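Local coordinates for protein RRNA methyltransferase (Streptomyces viridochromogenes, PDB 1O9G) that methylates N1 of one specific guanine of 23S ribosomal RNA with S-adenosyl-L-methionine, conferring resistance to the orthosomycin antibiotic avilamycin, at residues Ile81-Asp86 and Ser161-Gly166; Glu91-Asn96 and Cys147-Ala152; Gly195-Leu200 and Ile210-Arg215. The protein carries 3 engineered substitutions. One frame throughout, in Å; residues are numbered along the deposited sequence.

Interaction 1 (Ile81-Asp86 and Ser161-Gly166)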
ATOM      1  N   ILE A  81      -0.020  -8.669  -1.188  1.00  9.97           N
ATOM      2  CA  ILE A  81       1.282  -9.156  -0.785  1.00  9.83           C
ATOM      3  C   ILE A  81       2.064  -8.002  -0.195  1.00 10.12           C
ATOM      4  O   ILE A  81       2.156  -6.953  -0.808  1.00 11.11           O
ATOM      5  CB  ILE A  81       2.043  -9.747  -1.990  1.00 11.08           C
ATOM      6  CG1 ILE A  81       1.184 -10.849  -2.647  1.00 13.96           C
ATOM      7  CG2 ILE A  81       3.391 -10.259  -1.547  1.00 13.48           C
ATOM      8  CD1 ILE A  81       1.700 -11.390  -3.961  1.00 18.88           C
ATOM      9  N   ALA A  82       2.652  -8.243   0.973  1.00 11.40           N
ATOM     10  CA  ALA A  82       3.496  -7.252   1.637  1.00 11.24           C
ATOM     11  C   ALA A  82       4.901  -7.817   1.818  1.00 11.51           C
ATOM     12  O   ALA A  82       5.091  -8.968   2.197  1.00 12.78           O
ATOM     13  CB  ALA A  82       2.956  -6.897   2.953  1.00 11.55           C
ATOM     14  N   SER A  83       5.875  -6.966   1.590  1.00 11.33           N
ATOM     15  CA  SER A  83       7.228  -7.312   1.970  1.00 12.03           C
ATOM     16  C   SER A  83       8.043  -6.057   2.260  1.00 12.40           C
ATOM     17  O   SER A  83       7.680  -4.944   1.832  1.00 14.00           O
ATOM     18  CB  SER A  83       7.886  -8.203   0.908  1.00 13.90           C
ATOM     19  OG  SER A  83       7.988  -7.582  -0.360  1.00 14.13           O
ATOM     20  N   ASP A  84       9.100  -6.231   3.034  1.00 12.90           N
ATOM     21  CA  ASP A  84      10.034  -5.160   3.382  1.00 15.34           C
ATOM     22  C   ASP A  84      11.305  -5.789   3.945  1.00 18.54           C
ATOM     23  O   ASP A  84      11.333  -6.964   4.251  1.00 17.55           O
ATOM     24  CB  ASP A  84       9.428  -4.191   4.390  1.00 15.84           C
ATOM     25  CG  ASP A  84       9.941  -2.761   4.242  1.00 18.48           C
ATOM     26  OD1 ASP A  84      11.113  -2.588   3.854  1.00 22.89           O
ATOM     27  OD2 ASP A  84       9.259  -1.765   4.519  1.00 20.91           O
ATOM     28  N   VAL A  85      12.358  -4.995   4.106  1.00 23.94           N
ATOM     29  CA  VAL A  85      13.674  -5.531   4.399  1.00 29.61           C
ATOM     30  C   VAL A  85      13.953  -5.787   5.858  1.00 32.76           C
ATOM     31  O   VAL A  85      14.774  -6.656   6.150  1.00 36.93           O
ATOM     32  CB  VAL A  85      14.813  -4.625   3.848  1.00 32.80           C
ATOM     33  CG1 VAL A  85      14.657  -4.404   2.377  1.00 35.01           C
ATOM     34  CG2 VAL A  85      14.898  -3.285   4.567  1.00 36.00           C
ATOM     35  N   ASP A  86      13.343  -5.030   6.775  1.00 33.97           N
ATOM     36  CA  ASP A  86      13.698  -5.131   8.202  1.00 38.47           C
ATOM     37  C   ASP A  86      12.559  -5.691   9.069  1.00 39.01           C
ATOM     38  O   ASP A  86      11.395  -5.459   8.786  1.00 38.38           O
ATOM     39  CB  ASP A  86      14.137  -3.771   8.772  1.00 41.57           C
ATOM     40  CG  ASP A  86      15.407  -3.246   8.137  1.00 44.53           C
ATOM     41  OD1 ASP A  86      16.369  -4.029   7.963  1.00 46.64           O
ATOM     42  OD2 ASP A  86      15.537  -2.054   7.783  1.00 49.11           O
ATOM     43  N   SER A 161      10.990 -14.036  -5.948  1.00 22.11           N
ATOM     44  CA  SER A 161      10.135 -15.171  -6.264  1.00 23.74           C
ATOM     45  C   SER A 161       9.523 -15.813  -5.013  1.00 23.10           C
ATOM     46  O   SER A 161       8.353 -16.207  -5.028  1.00 22.19           O
ATOM     47  CB  SER A 161      10.877 -16.207  -7.109  1.00 29.11           C
ATOM     48  OG  SER A 161      11.711 -17.016  -6.311  1.00 35.37           O
ATOM     49  N   ALA A 162      10.275 -15.855  -3.914  1.00 23.29           N
ATOM     50  CA  ALA A 162       9.742 -16.381  -2.668  1.00 23.90           C
ATOM     51  C   ALA A 162       8.647 -15.506  -2.045  1.00 21.54           C
ATOM     52  O   ALA A 162       7.754 -16.007  -1.386  1.00 21.91           O
ATOM     53  CB  ALA A 162      10.879 -16.614  -1.654  1.00 27.57           C
ATOM     54  N   VAL A 163       8.755 -14.196  -2.196  1.00 18.98           N
ATOM     55  CA  VAL A 163       7.697 -13.288  -1.764  1.00 18.56           C
ATOM     56  C   VAL A 163       6.435 -13.584  -2.576  1.00 17.79           C
ATOM     57  O   VAL A 163       5.336 -13.566  -2.038  1.00 20.60           O
ATOM     58  CB  VAL A 163       8.114 -11.803  -1.968  1.00 18.34           C
ATOM     59  CG1 VAL A 163       6.973 -10.846  -1.651  1.00 19.26           C
ATOM     60  CG2 VAL A 163       9.295 -11.467  -1.086  1.00 19.71           C
ATOM     61  N   LEU A 164       6.573 -13.791  -3.882  1.00 16.53           N
ATOM     62  CA  LEU A 164       5.393 -13.899  -4.740  1.00 16.85           C
ATOM     63  C   LEU A 164       4.695 -15.260  -4.635  1.00 17.34           C
ATOM     64  O   LEU A 164       3.474 -15.352  -4.835  1.00 18.47           O
ATOM     65  CB  LEU A 164       5.764 -13.547  -6.175  1.00 17.24           C
ATOM     66  CG  LEU A 164       6.208 -12.093  -6.346  1.00 18.51           C
ATOM     67  CD1 LEU A 164       6.441 -11.857  -7.786  1.00 21.36           C
ATOM     68  CD2 LEU A 164       5.175 -11.092  -5.803  1.00 19.26           C
ATOM     69  N   ALA A 165       5.463 -16.297  -4.312  1.00 18.74           N
ATOM     70  CA  ALA A 165       4.960 -17.664  -4.154  1.00 20.08           C
ATOM     71  C   ALA A 165       3.988 -18.057  -5.280  1.00 21.65           C
ATOM     72  O   ALA A 165       2.908 -18.580  -5.037  1.00 24.95           O
ATOM     73  CB  ALA A 165       4.329 -17.841  -2.791  1.00 22.52           C
ATOM     74  N   GLY A 166       4.360 -17.763  -6.515  1.00 21.48           N
ATOM     75  CA  GLY A 166       3.552 -18.141  -7.656  1.00 24.58           C
ATOM     76  C   GLY A 166       2.529 -17.123  -8.114  1.00 25.64           C
ATOM     77  O   GLY A 166       1.939 -17.310  -9.165  1.00 29.51           O
TER
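I81 and V163 meet through one methyl branch each, I81 CG2 lying 3.6 Å from V163 CG1. On both residues the touching methyl is the one anti to its own backbone nitrogen (V163 chi1 174°), and the two side chains pass at a slant. The other arm of I81 ends in CD1, which is 3.9 Å from L164 CD2. Here the two side chains cross at about a right angle, and L164, although its CB starts off away from the strand, returns through its delta methyl. The isoleucine thus straddles two consecutive helix residues, offering CG2 to the first and CD1 to the second.

A second kind of contact is a hydroxyl on a methyl. V163 CG1 packs against both the oxygen and the carbon of the serine, 3.7 Å from S83 OG and 3.8 Å from S83 CB. The polar need of OG is met by W56, whose NE1 hydrogen-bonds to it; the serine can therefore be buried beside V163 without leaving its oxygen unpaired. No hydrogen bond joins the two segments, and the summed buried surface is a modest 175 Å².

The strand turns I81 and S83 to this helix and A82 to the other face of the sheet, where it touches L97 of helix 87-98. Short helix 160-164 therefore lies on the face opposite helix 87-98, and V163 and L164 also reach W56 on the adjoining strand 53-57. The arrangement belongs to the helix-sheet-helix sandwich of a Rossmann-like methyltransferase.

Interaction 2 (Glu91-Asn96 and Cys147-Ala152)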
ATOM      1  N   GLU A  91       6.510  -6.434  12.064  1.00 20.40           N
ATOM      2  CA  GLU A  91       5.671  -6.836  13.183  1.00 21.08           C
ATOM      3  C   GLU A  91       4.390  -6.016  13.169  1.00 19.32           C
ATOM      4  O   GLU A  91       3.299  -6.546  13.319  1.00 18.94           O
ATOM      5  CB  GLU A  91       6.386  -6.625  14.549  1.00 25.05           C
ATOM      6  CG  GLU A  91       7.679  -7.406  14.833  1.00 29.47           C
ATOM      7  CD  GLU A  91       8.261  -7.156  16.254  1.00 35.40           C
ATOM      8  OE1 GLU A  91       7.966  -6.099  16.849  1.00 39.87           O
ATOM      9  OE2 GLU A  91       9.022  -7.992  16.800  1.00 37.00           O
ATOM     10  N   LEU A  92       4.515  -4.716  12.950  1.00 20.22           N
ATOM     11  CA  LEU A  92       3.347  -3.855  12.912  1.00 20.05           C
ATOM     12  C   LEU A  92       2.541  -4.083  11.634  1.00 16.04           C
ATOM     13  O   LEU A  92       1.319  -4.100  11.682  1.00 14.69           O
ATOM     14  CB  LEU A  92       3.743  -2.403  13.033  1.00 23.67           C
ATOM     15  CG  LEU A  92       2.588  -1.444  13.357  1.00 29.48           C
ATOM     16  CD1 LEU A  92       2.004  -1.674  14.765  1.00 34.30           C
ATOM     17  CD2 LEU A  92       3.104  -0.036  13.254  1.00 35.16           C
ATOM     18  N   ALA A  93       3.216  -4.298  10.505  1.00 15.34           N
ATOM     19  CA  ALA A  93       2.535  -4.602   9.251  1.00 13.62           C
ATOM     20  C   ALA A  93       1.679  -5.848   9.386  1.00 13.09           C
ATOM     21  O   ALA A  93       0.569  -5.915   8.878  1.00 13.28           O
ATOM     22  CB  ALA A  93       3.490  -4.731   8.073  1.00 15.33           C
ATOM     23  N   ALA A  94       2.176  -6.820  10.136  1.00 13.11           N
ATOM     24  CA  ALA A  94       1.443  -8.051  10.331  1.00 12.64           C
ATOM     25  C   ALA A  94       0.160  -7.782  11.130  1.00 13.32           C
ATOM     26  O   ALA A  94      -0.864  -8.372  10.843  1.00 13.16           O
ATOM     27  CB  ALA A  94       2.295  -9.077  11.018  1.00 14.69           C
ATOM     28  N   LYS A  95       0.213  -6.920  12.146  1.00 13.74           N
ATOM     29  CA  LYS A  95      -0.984  -6.533  12.894  1.00 14.74           C
ATOM     30  C   LYS A  95      -1.985  -5.849  11.979  1.00 13.58           C
ATOM     31  O   LYS A  95      -3.188  -6.080  12.079  1.00 14.14           O
ATOM     32  CB  LYS A  95      -0.662  -5.619  14.094  1.00 18.06           C
ATOM     33  CG  LYS A  95       0.054  -6.307  15.218  1.00 23.46           C
ATOM     34  CD  LYS A  95       0.203  -5.365  16.412  1.00 29.17           C
ATOM     35  CE  LYS A  95      -1.046  -5.297  17.280  1.00 35.25           C
ATOM     36  NZ  LYS A  95      -0.726  -4.795  18.641  1.00 44.84           N
ATOM     37  N   ASN A  96      -1.504  -5.007  11.077  1.00 11.89           N
ATOM     38  CA  ASN A  96      -2.415  -4.350  10.146  1.00 11.97           C
ATOM     39  C   ASN A  96      -3.012  -5.357   9.179  1.00 11.72           C
ATOM     40  O   ASN A  96      -4.213  -5.340   8.947  1.00 12.70           O
ATOM     41  CB  ASN A  96      -1.769  -3.164   9.416  1.00 12.33           C
ATOM     42  CG  ASN A  96      -1.808  -1.891  10.215  1.00 13.87           C
ATOM     43  OD1 ASN A  96      -2.825  -1.619  10.838  1.00 16.04           O
ATOM     44  ND2 ASN A  96      -0.743  -1.066  10.171  1.00 13.64           N
ATOM     45  N   CYS A 147      -3.848 -12.612   2.013  1.00 11.55           N
ATOM     46  CA  CYS A 147      -2.686 -11.758   2.193  1.00 11.94           C
ATOM     47  C   CYS A 147      -1.497 -12.598   2.643  1.00 12.49           C
ATOM     48  O   CYS A 147      -1.641 -13.637   3.270  1.00 15.82           O
ATOM     49  CB  CYS A 147      -2.973 -10.619   3.179  1.00 13.08           C
ATOM     50  SG  CYS A 147      -3.345 -11.153   4.854  1.00 17.55           S
ATOM     51  N   ALA A 148      -0.321 -12.122   2.304  1.00 13.32           N
ATOM     52  CA  ALA A 148       0.924 -12.773   2.680  1.00 13.83           C
ATOM     53  C   ALA A 148       1.896 -11.627   3.014  1.00 13.41           C
ATOM     54  O   ALA A 148       1.836 -10.527   2.460  1.00 13.76           O
ATOM     55  CB  ALA A 148       1.421 -13.559   1.553  1.00 15.46           C
ATOM     56  N   ILE A 149       2.769 -11.891   3.970  1.00 13.55           N
ATOM     57  CA  ILE A 149       3.814 -10.963   4.353  1.00 13.54           C
ATOM     58  C   ILE A 149       5.096 -11.729   4.641  1.00 15.21           C
ATOM     59  O   ILE A 149       5.083 -12.697   5.380  1.00 16.80           O
ATOM     60  CB  ILE A 149       3.364 -10.067   5.539  1.00 13.43           C
ATOM     61  CG1 ILE A 149       4.470  -9.130   6.004  1.00 17.14           C
ATOM     62  CG2 ILE A 149       2.869 -10.879   6.744  1.00 16.01           C
ATOM     63  CD1 ILE A 149       3.949  -7.994   6.867  1.00 17.78           C
ATOM     64  N   ARG A 150       6.203 -11.271   4.052  1.00 15.61           N
ATOM     65  CA  ARG A 150       7.530 -11.897   4.232  1.00 18.23           C
ATOM     66  C   ARG A 150       8.601 -10.785   4.240  1.00 17.99           C
ATOM     67  O   ARG A 150       8.400  -9.694   3.734  1.00 16.00           O
ATOM     68  CB  ARG A 150       7.887 -12.897   3.092  1.00 17.91           C
ATOM     69  CG  ARG A 150       7.140 -14.228   3.066  1.00 21.66           C
ATOM     70  CD  ARG A 150       7.696 -15.213   2.059  1.00 25.08           C
ATOM     71  NE  ARG A 150       6.991 -16.524   2.055  1.00 25.14           N
ATOM     72  CZ  ARG A 150       5.743 -16.728   1.643  1.00 25.19           C
ATOM     73  NH1 ARG A 150       4.962 -15.758   1.191  1.00 20.42           N
ATOM     74  NH2 ARG A 150       5.274 -17.956   1.684  1.00 27.92           N
ATOM     75  N   THR A 151       9.750 -11.089   4.819  1.00 19.73           N
ATOM     76  CA  THR A 151      10.945 -10.253   4.694  1.00 21.14           C
ATOM     77  C   THR A 151      11.618 -10.474   3.352  1.00 22.51           C
ATOM     78  O   THR A 151      11.870 -11.612   2.961  1.00 27.14           O
ATOM     79  CB  THR A 151      11.936 -10.610   5.785  1.00 23.79           C
ATOM     80  OG1 THR A 151      11.296 -10.501   7.059  1.00 28.64           O
ATOM     81  CG2 THR A 151      13.054  -9.613   5.822  1.00 25.41           C
ATOM     82  N   ALA A 152      11.905  -9.396   2.652  1.00 21.61           N
ATOM     83  CA  ALA A 152      12.691  -9.424   1.411  1.00 22.95           C
ATOM     84  C   ALA A 152      13.212  -8.041   1.014  1.00 23.79           C
ATOM     85  O   ALA A 152      12.518  -7.036   1.125  1.00 22.86           O
ATOM     86  CB  ALA A 152      11.879 -10.010   0.293  1.00 23.17           C
TER
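A93 and I149 form the heart of this small contact, the methyl CB of A93 standing 3.5 Å from the end methyl CD1 of I149. The same CD1 comes within 3.9 Å of the backbone N of A94, so the isoleucine tip presses on the helix surface where these two residues join. Nothing else of strand 147-151 touches segment 91-96, no hydrogen bond crosses, and the summed buried area is only 103 Å².

The reach of I149 depends on an extended side chain. CG1 is anti to the backbone N (chi1 177°) and CD1 continues the line outward (chi2 164°), which sends a single methyl across a CA-to-CA gap of 7.1 Å between A94 and I149. The small CB of A93 is consistent with this close approach of helix and strand.

Further out, I149 also packs on L90 and L97, the helix residues about one turn to either side of the alanines, and on A82 of the adjoining strand. The helix itself is tied down from another side by the side chain of N96: its OD1 accepts from the backbone N of H23, and its ND2 donates to the carbonyl of S62.

Strand 147-151 is the outermost strand on its side of the sheet, and its backbone is hydrogen-bonded to strand 77-84 through A148 with V80 and R150 with A82. Helix 87-98 follows strand 77-84 in the chain and lies across one face of this strand pair. Together they make a beta-alpha-beta crossover, lengthened by helices 102-119 and 122-140 before the chain returns as strand 147-151.

Interaction 3 (Gly195-Leu200 and Ile210-Arg215). Unlike the reference sequence in segment 195-200: G195 (reference Ala).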
ATOM      1  N   GLY A 195      17.103   1.270  -9.881  1.00 23.50           N
ATOM      2  CA  GLY A 195      17.381  -0.099  -9.482  1.00 24.35           C
ATOM      3  C   GLY A 195      16.162  -0.792  -8.896  1.00 22.46           C
ATOM      4  O   GLY A 195      15.944  -1.972  -9.124  1.00 21.92           O
ATOM      5  N   LEU A 196      15.368  -0.050  -8.133  1.00 21.31           N
ATOM      6  CA  LEU A 196      14.144  -0.591  -7.573  1.00 20.71           C
ATOM      7  C   LEU A 196      13.220  -1.018  -8.702  1.00 18.90           C
ATOM      8  O   LEU A 196      12.694  -2.133  -8.696  1.00 17.34           O
ATOM      9  CB  LEU A 196      13.475   0.437  -6.665  1.00 22.08           C
ATOM     10  CG  LEU A 196      12.056   0.137  -6.171  1.00 24.06           C
ATOM     11  CD1 LEU A 196      12.006  -1.212  -5.573  1.00 26.86           C
ATOM     12  CD2 LEU A 196      11.653   1.194  -5.167  1.00 30.74           C
ATOM     13  N   LEU A 197      13.013  -0.147  -9.673  1.00 18.15           N
ATOM     14  CA  LEU A 197      12.134  -0.489 -10.785  1.00 17.65           C
ATOM     15  C   LEU A 197      12.618  -1.683 -11.592  1.00 18.12           C
ATOM     16  O   LEU A 197      11.827  -2.549 -11.940  1.00 17.47           O
ATOM     17  CB  LEU A 197      11.912   0.692 -11.705  1.00 18.05           C
ATOM     18  CG  LEU A 197      11.217   1.912 -11.129  1.00 19.42           C
ATOM     19  CD1 LEU A 197      11.240   2.997 -12.191  1.00 21.35           C
ATOM     20  CD2 LEU A 197       9.824   1.642 -10.652  1.00 19.99           C
ATOM     21  N   ARG A 198      13.919  -1.766 -11.857  1.00 19.71           N
ATOM     22  CA  ARG A 198      14.449  -2.892 -12.612  1.00 20.97           C
ATOM     23  C   ARG A 198      14.302  -4.195 -11.849  1.00 19.45           C
ATOM     24  O   ARG A 198      13.976  -5.215 -12.428  1.00 20.54           O
ATOM     25  CB  ARG A 198      15.911  -2.678 -12.975  1.00 24.30           C
ATOM     26  CG  ARG A 198      16.139  -1.635 -14.061  1.00 29.34           C
ATOM     27  CD  ARG A 198      17.530  -1.679 -14.637  1.00 37.44           C
ATOM     28  NE  ARG A 198      18.485  -1.889 -13.556  1.00 41.56           N
ATOM     29  CZ  ARG A 198      19.125  -0.931 -12.888  1.00 43.88           C
ATOM     30  NH1 ARG A 198      18.982   0.360 -13.208  1.00 43.76           N
ATOM     31  NH2 ARG A 198      19.949  -1.280 -11.900  1.00 47.02           N
ATOM     32  N   SER A 199      14.540  -4.160 -10.548  1.00 18.46           N
ATOM     33  CA  SER A 199      14.382  -5.355  -9.741  1.00 18.53           C
ATOM     34  C   SER A 199      12.942  -5.861  -9.792  1.00 18.11           C
ATOM     35  O   SER A 199      12.688  -7.027 -10.055  1.00 19.32           O
ATOM     36  CB  SER A 199      14.804  -5.070  -8.300  1.00 19.74           C
ATOM     37  OG  SER A 199      14.805  -6.246  -7.540  1.00 22.98           O
ATOM     38  N   LEU A 200      12.001  -4.967  -9.547  1.00 16.55           N
ATOM     39  CA  LEU A 200      10.591  -5.320  -9.570  1.00 17.05           C
ATOM     40  C   LEU A 200      10.182  -5.860 -10.934  1.00 17.35           C
ATOM     41  O   LEU A 200       9.481  -6.854 -11.007  1.00 18.04           O
ATOM     42  CB  LEU A 200       9.729  -4.115  -9.198  1.00 17.13           C
ATOM     43  CG  LEU A 200       9.798  -3.685  -7.731  1.00 17.86           C
ATOM     44  CD1 LEU A 200       9.058  -2.374  -7.504  1.00 19.28           C
ATOM     45  CD2 LEU A 200       9.270  -4.786  -6.844  1.00 20.43           C
ATOM     46  N   ILE A 210       3.577  -0.324 -11.981  1.00 11.75           N
ATOM     47  CA  ILE A 210       4.364   0.004 -10.805  1.00 11.96           C
ATOM     48  C   ILE A 210       4.168   1.475 -10.467  1.00 12.23           C
ATOM     49  O   ILE A 210       4.557   2.345 -11.215  1.00 14.09           O
ATOM     50  CB  ILE A 210       5.853  -0.281 -10.997  1.00 13.05           C
ATOM     51  CG1 ILE A 210       6.096  -1.735 -11.417  1.00 14.16           C
ATOM     52  CG2 ILE A 210       6.601   0.034  -9.720  1.00 13.55           C
ATOM     53  CD1 ILE A 210       7.426  -1.974 -12.021  1.00 16.06           C
ATOM     54  N   ALA A 211       3.616   1.724  -9.284  1.00 12.25           N
ATOM     55  CA  ALA A 211       3.303   3.090  -8.826  1.00 12.36           C
ATOM     56  C   ALA A 211       4.143   3.338  -7.566  1.00 12.37           C
ATOM     57  O   ALA A 211       4.056   2.610  -6.585  1.00 13.52           O
ATOM     58  CB  ALA A 211       1.867   3.233  -8.512  1.00 13.67           C
ATOM     59  N   VAL A 212       4.956   4.383  -7.621  1.00 13.49           N
ATOM     60  CA  VAL A 212       5.759   4.807  -6.479  1.00 15.34           C
ATOM     61  C   VAL A 212       5.468   6.257  -6.129  1.00 15.26           C
ATOM     62  O   VAL A 212       5.224   7.086  -6.998  1.00 15.56           O
ATOM     63  CB  VAL A 212       7.253   4.582  -6.747  1.00 18.17           C
ATOM     64  CG1 VAL A 212       7.530   3.125  -7.085  1.00 18.51           C
ATOM     65  CG2 VAL A 212       7.748   5.425  -7.867  1.00 21.04           C
ATOM     66  N   THR A 213       5.514   6.554  -4.845  1.00 15.68           N
ATOM     67  CA  THR A 213       5.269   7.892  -4.338  1.00 17.55           C
ATOM     68  C   THR A 213       6.360   8.289  -3.339  1.00 17.77           C
ATOM     69  O   THR A 213       6.989   7.440  -2.700  1.00 18.39           O
ATOM     70  CB  THR A 213       3.828   7.984  -3.775  1.00 17.49           C
ATOM     71  OG1 THR A 213       3.577   9.292  -3.275  1.00 22.24           O
ATOM     72  CG2 THR A 213       3.594   7.033  -2.616  1.00 18.49           C
ATOM     73  N   ASP A 214       6.610   9.588  -3.249  1.00 20.07           N
ATOM     74  CA  ASP A 214       7.719  10.161  -2.465  1.00 24.27           C
ATOM     75  C   ASP A 214       7.335  11.581  -2.079  1.00 25.82           C
ATOM     76  O   ASP A 214       6.426  12.164  -2.658  1.00 25.00           O
ATOM     77  CB  ASP A 214       8.977  10.203  -3.344  1.00 27.54           C
ATOM     78  CG  ASP A 214      10.292  10.138  -2.569  1.00 32.88           C
ATOM     79  OD1 ASP A 214      10.355  10.443  -1.352  1.00 36.72           O
ATOM     80  OD2 ASP A 214      11.351   9.804  -3.142  1.00 38.38           O
ATOM     81  N   ARG A 215       8.051  12.132  -1.109  1.00 36.54           N
ATOM     82  CA  ARG A 215       8.000  13.551  -0.814  1.00 38.40           C
ATOM     83  C   ARG A 215       8.937  14.243  -1.790  1.00 36.26           C
ATOM     84  O   ARG A 215      10.125  14.445  -1.513  1.00 37.98           O
ATOM     85  CB  ARG A 215       8.436  13.806   0.625  1.00 42.50           C
ATOM     86  CG  ARG A 215       8.215  15.225   1.105  1.00 46.72           C
ATOM     87  CD  ARG A 215       6.825  15.459   1.677  1.00 52.11           C
ATOM     88  NE  ARG A 215       6.529  14.598   2.827  1.00 57.03           N
ATOM     89  CZ  ARG A 215       5.306  14.212   3.201  1.00 60.72           C
ATOM     90  NH1 ARG A 215       4.228  14.599   2.519  1.00 60.81           N
ATOM     91  NH2 ARG A 215       5.156  13.437   4.274  1.00 65.05           N
TER
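Helix 195-200 and strand 210-214 run nearly antiparallel, their axes 10.6 Å apart at closest approach and 154° between their directions, with L197 and I210 the nearest pair of CA atoms.

I210 carries most of the side-chain contact. Its chi1 of -55° sets CG1 beside the backbone N and leaves CG2 anti to it, and this CG2 branch meets two leucines one helical turn apart: it lies 3.7 Å from L197 CD2 and 4.1 Å from L200 CD1, and both leucines slant across it. L197 starts from a CB that does not aim at the strand, but its CD2 turns toward it. The same CD2 methyl also grazes V212 CG1 at 4.5 Å, so that L197 reaches both strand residues that face the helix. L200, by contrast, points at the strand from its first bond.

Further residues close the layer. I210 and L200 both rest on V172 of strand 171-175, while L197 and I210 both rest on V240 of strand 235-241. On the flank, L196 and L200 touch V154, whose carbonyl accepts a hydrogen bond from S199 OG. D214, hydrogen-bonded to V188 N, lies at the strand's C-terminal end.

The contact seats the helix of the beta-alpha-beta unit 171-175, 190-203, 209-214 on its own strands. It is purely aliphatic, its closest approaches methyl to methyl, and no hydrogen bond or ion pair crosses, so the 185 Å² of buried surface is held by dispersion and the exclusion of water. With no directional bond across, the fit rests on shape.

All three interactions pack a helix on the same mixed sheet of the Rossmann-like fold. Interactions 1 and 2 are neighbours, with centres about 9 Å apart: strands 77-84 and 147-151 lie side by side, probably hydrogen-bonded from A82 N to A148 O (2.8 Å), while their helices take opposite faces. Along the chain interaction 2 is nested within the loop closed by interaction 1. Interaction 3 follows both in series, about 15 and 19 Å away between centres, where helix 190-203 shares the face of helix 160-164. The sheet is thus sandwiched between helices, forming the scaffold on which class I methyltransferases carry their S-adenosylmethionine site.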